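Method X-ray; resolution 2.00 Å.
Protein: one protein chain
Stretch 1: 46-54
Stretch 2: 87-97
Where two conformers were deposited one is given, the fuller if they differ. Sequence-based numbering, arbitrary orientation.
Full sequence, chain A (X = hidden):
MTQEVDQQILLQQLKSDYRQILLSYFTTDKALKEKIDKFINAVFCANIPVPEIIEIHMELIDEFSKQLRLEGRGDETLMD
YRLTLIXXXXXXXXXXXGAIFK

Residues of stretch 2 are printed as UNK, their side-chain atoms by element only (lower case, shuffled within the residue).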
# COMPACT_ATOMS: atom_id res chain seq x y z
N ALA A 46 7.73 0.15 10.89
CA ALA A 46 7.55 1.54 11.28
C ALA A 46 6.29 1.84 12.12
O ALA A 46 6.03 2.99 12.44
CB ALA A 46 7.57 2.45 10.05
N ASN A 47 5.52 0.80 12.45
CA ASN A 47 4.32 0.92 13.28
C ASN A 47 3.30 1.87 12.68
O ASN A 47 2.57 2.56 13.39
CB ASN A 47 4.69 1.43 14.68
CG ASN A 47 3.60 1.14 15.71
OD1 ASN A 47 3.41 1.88 16.68
ND2 ASN A 47 2.90 0.05 15.50
N ILE A 48 3.24 1.91 11.36
CA ILE A 48 2.31 2.79 10.67
C ILE A 48 0.89 2.29 10.86
O ILE A 48 0.62 1.11 10.65
CB ILE A 48 2.66 2.83 9.18
CG1 ILE A 48 3.98 3.59 9.00
CG2 ILE A 48 1.51 3.50 8.39
CD1 ILE A 48 4.76 3.14 7.82
N PRO A 49 -0.03 3.16 11.30
CA PRO A 49 -1.44 2.82 11.53
C PRO A 49 -2.13 2.48 10.20
O PRO A 49 -1.82 3.05 9.16
CB PRO A 49 -2.02 4.10 12.15
CG PRO A 49 -0.84 4.86 12.65
CD PRO A 49 0.22 4.58 11.61
N VAL A 50 -3.09 1.57 10.26
CA VAL A 50 -3.81 1.18 9.06
C VAL A 50 -4.50 2.37 8.37
O VAL A 50 -4.48 2.47 7.15
CB VAL A 50 -4.83 0.05 9.38
CG1 VAL A 50 -5.77 -0.18 8.19
CG2 VAL A 50 -4.07 -1.23 9.69
N PRO A 51 -5.09 3.30 9.14
CA PRO A 51 -5.75 4.43 8.45
C PRO A 51 -4.84 5.20 7.49
O PRO A 51 -5.30 5.77 6.50
CB PRO A 51 -6.23 5.32 9.60
CG PRO A 51 -6.54 4.30 10.69
CD PRO A 51 -5.33 3.36 10.59
N GLU A 52 -3.54 5.21 7.79
CA GLU A 52 -2.57 5.89 6.95
C GLU A 52 -2.38 5.13 5.65
O GLU A 52 -2.20 5.73 4.60
CB GLU A 52 -1.22 6.03 7.66
CG GLU A 52 -1.27 6.93 8.88
CD GLU A 52 -0.24 8.04 8.79
OE1 GLU A 52 0.68 8.08 9.66
OE2 GLU A 52 -0.34 8.86 7.85
N ILE A 53 -2.41 3.80 5.73
CA ILE A 53 -2.25 2.99 4.54
C ILE A 53 -3.48 3.18 3.67
O ILE A 53 -3.38 3.25 2.44
CB ILE A 53 -2.12 1.49 4.89
CG1 ILE A 53 -0.85 1.27 5.70
CG2 ILE A 53 -2.07 0.66 3.59
CD1 ILE A 53 -0.72 -0.15 6.26
N ILE A 54 -4.64 3.29 4.31
CA ILE A 54 -5.87 3.45 3.56
C ILE A 54 -5.86 4.80 2.88
O ILE A 54 -6.38 4.93 1.77
CB ILE A 54 -7.11 3.31 4.48
CG1 ILE A 54 -7.22 1.86 4.97
CG2 ILE A 54 -8.37 3.72 3.72
CD1 ILE A 54 -8.47 1.57 5.78
N UNK A 87 -5.87 -7.40 -0.02
CA UNK A 87 -4.68 -8.25 -0.05
C UNK A 87 -3.58 -7.70 0.87
O UNK A 87 -2.92 -8.45 1.59
c UNK A 87 -4.19 -8.34 -1.50
o UNK A 87 -2.75 -10.14 -0.79
o UNK A 87 -2.88 -9.71 -2.93
c UNK A 87 -3.21 -9.48 -1.75
N UNK A 88 -3.42 -6.38 0.85
CA UNK A 88 -2.41 -5.70 1.66
C UNK A 88 -2.76 -5.80 3.14
O UNK A 88 -1.92 -6.16 3.97
c UNK A 88 -1.59 -4.09 -0.11
c UNK A 88 -2.32 -4.20 1.24
c UNK A 88 -1.67 -3.36 2.35
c UNK A 88 -0.14 -4.46 -0.03
N UNK A 89 -4.01 -5.48 3.47
CA UNK A 89 -4.45 -5.55 4.86
C UNK A 89 -4.43 -6.96 5.42
O UNK A 89 -4.12 -7.14 6.60
c UNK A 89 -5.00 -2.67 5.68
c UNK A 89 -7.37 -2.93 4.90
c UNK A 89 -5.94 -3.42 4.73
c UNK A 89 -5.84 -4.93 5.02
N UNK A 90 -4.75 -7.95 4.61
CA UNK A 90 -4.73 -9.35 5.04
C UNK A 90 -3.28 -9.75 5.36
O UNK A 90 -3.03 -10.45 6.35
c UNK A 90 -5.27 -10.27 3.92
N UNK A 91 -2.34 -9.33 4.51
CA UNK A 91 -0.92 -9.63 4.73
C UNK A 91 -0.40 -8.91 5.96
O UNK A 91 0.40 -9.45 6.72
c UNK A 91 -0.03 -10.23 2.43
c UNK A 91 -0.81 -11.45 0.78
n UNK A 91 0.41 -11.88 1.05
c UNK A 91 -0.07 -9.21 3.52
c UNK A 91 0.92 -11.13 2.09
n UNK A 91 -1.10 -10.45 1.59
N UNK A 92 -0.85 -7.67 6.17
CA UNK A 92 -0.40 -6.94 7.33
C UNK A 92 -0.93 -7.61 8.60
O UNK A 92 -0.20 -7.76 9.57
c UNK A 92 1.27 -4.64 8.35
c UNK A 92 -0.71 -3.11 8.09
c UNK A 92 -0.27 -4.55 8.34
c UNK A 92 -0.84 -5.47 7.25
N UNK A 93 -2.20 -8.02 8.58
CA UNK A 93 -2.79 -8.69 9.74
C UNK A 93 -2.00 -9.93 10.14
O UNK A 93 -1.75 -10.18 11.32
s UNK A 93 -5.42 -7.78 9.43
c UNK A 93 -4.23 -9.12 9.45
N UNK A 94 -1.63 -10.72 9.14
CA UNK A 94 -0.90 -11.94 9.39
C UNK A 94 0.50 -11.67 9.93
O UNK A 94 1.00 -12.45 10.73
o UNK A 94 -2.00 -15.49 9.10
c UNK A 94 -2.22 -13.48 7.79
c UNK A 94 -0.85 -12.81 8.13
c UNK A 94 -2.71 -14.48 8.85
o UNK A 94 -3.80 -14.27 9.43
N UNK A 95 1.13 -10.58 9.50
CA UNK A 95 2.47 -10.22 9.99
C UNK A 95 2.36 -9.98 11.49
O UNK A 95 3.13 -10.52 12.29
c UNK A 95 2.98 -8.94 9.28
N UNK A 96 1.37 -9.18 11.86
CA UNK A 96 1.13 -8.88 13.26
C UNK A 96 0.70 -10.11 14.07
O UNK A 96 1.20 -10.33 15.18
c UNK A 96 0.07 -7.76 13.37
c UNK A 96 0.63 -6.37 13.23
c UNK A 96 1.69 -3.77 13.04
c UNK A 96 0.23 -5.50 12.20
c UNK A 96 2.08 -4.61 14.06
c UNK A 96 0.76 -4.20 12.09
c UNK A 96 1.56 -5.90 14.15
o UNK A 96 2.26 -2.51 12.98
N UNK A 97 -0.20 -10.91 13.51
CA UNK A 97 -0.68 -12.11 14.21
C UNK A 97 0.45 -13.12 14.42
O UNK A 97 0.51 -13.75 15.47
n UNK A 97 -3.24 -15.26 12.32
c UNK A 97 -1.83 -12.79 13.44
c UNK A 97 -2.51 -13.92 14.25
n UNK A 97 -3.19 -17.37 13.28
c UNK A 97 -2.99 -16.57 12.24
c UNK A 97 -3.69 -14.58 13.52
n UNK A 97 -2.49 -17.07 11.11
O HOH W 1 1.79 -1.01 10.79

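Position 87 carries two carbons, the second bearing two oxygens, and reaches nothing on stretch 1: Asp87. One of its carboxylate oxygens is satisfied elsewhere in the structure.

Position 88 has four carbons, forked at the first, with one arm two carbons long, and its carbons touch Ile53. That beta-branched pattern is Ile88; its CG2 lies 4.2 Å from Ile53 CG2, and its CA-to-CB bond points toward stretch 1.

Position 89 also has four carbons, but the fork comes at the second, and a carbon beyond it touches Val50, so this is Leu89. Its CA-to-CB bond points sideways, yet in the m,t rotamer the end comes nearer, and Leu89 CD2 meets Val50 CG1 at 3.6 Å.

Position 90 shows a single carbon out of reach of the partner: Ala90, exposed.

Position 91 has one carbon and then a five-membered ring of three carbons and two nitrogens, which makes it His91. It lies out of reach of stretch 1 and serves its own helix, ND1 of His91 donating to the backbone O of Asp87 at 2.7 Å.

Position 92 is again four carbons forked at the second, buried and directed toward stretch 1, where it touches both Ile53 and Val50. This is Leu92, in the t,p rotamer; its CD2 sits 3.5 Å from Ile53 CD1 and 4.2 Å from Val50 CG2, so one methyl touches two partners.

Position 93 has one carbon and one sulfur, with no contact across: Cys93, exposed and deposited in two conformers.

Position 94 has three carbons, the third with two oxygens, hence Glu94, far from stretch 1.

Position 95, a lone carbon, is Ala95, likewise out of reach.

Position 96 has one carbon, then a six-carbon ring bearing an oxygen that approaches Asn47: Tyr96. Its OH comes 3.6 Å from Asn47 ND2, a contact without a hydrogen bond. Instead, a water accepts from Tyr96 OH at 2.7 Å and donates to Ile48 O at 2.4 Å.

Position 97 has three carbons, a nitrogen, then a carbon with two more nitrogens: Arg97. Out of reach of stretch 1, it makes a salt bridge along its own helix, Arg97 NH2 to Glu94 OE2 at 2.6 Å.

The rule is an apolar patch from positions 88, 89 and 92, with Tyr96 one turn further on along the same side as a polar end. The apolar three meet Val50 and Ile53 on a nearly antiparallel helix (158°), its axis 11.6 Å away at closest approach. No direct hydrogen bond crosses; side-chain methyls make the helix contacts, while Tyr96 reaches the loop before the partner helix, where water links its hydroxyl to a backbone carbonyl.

Stretch 2 (87-97) DILAHLCEAYR
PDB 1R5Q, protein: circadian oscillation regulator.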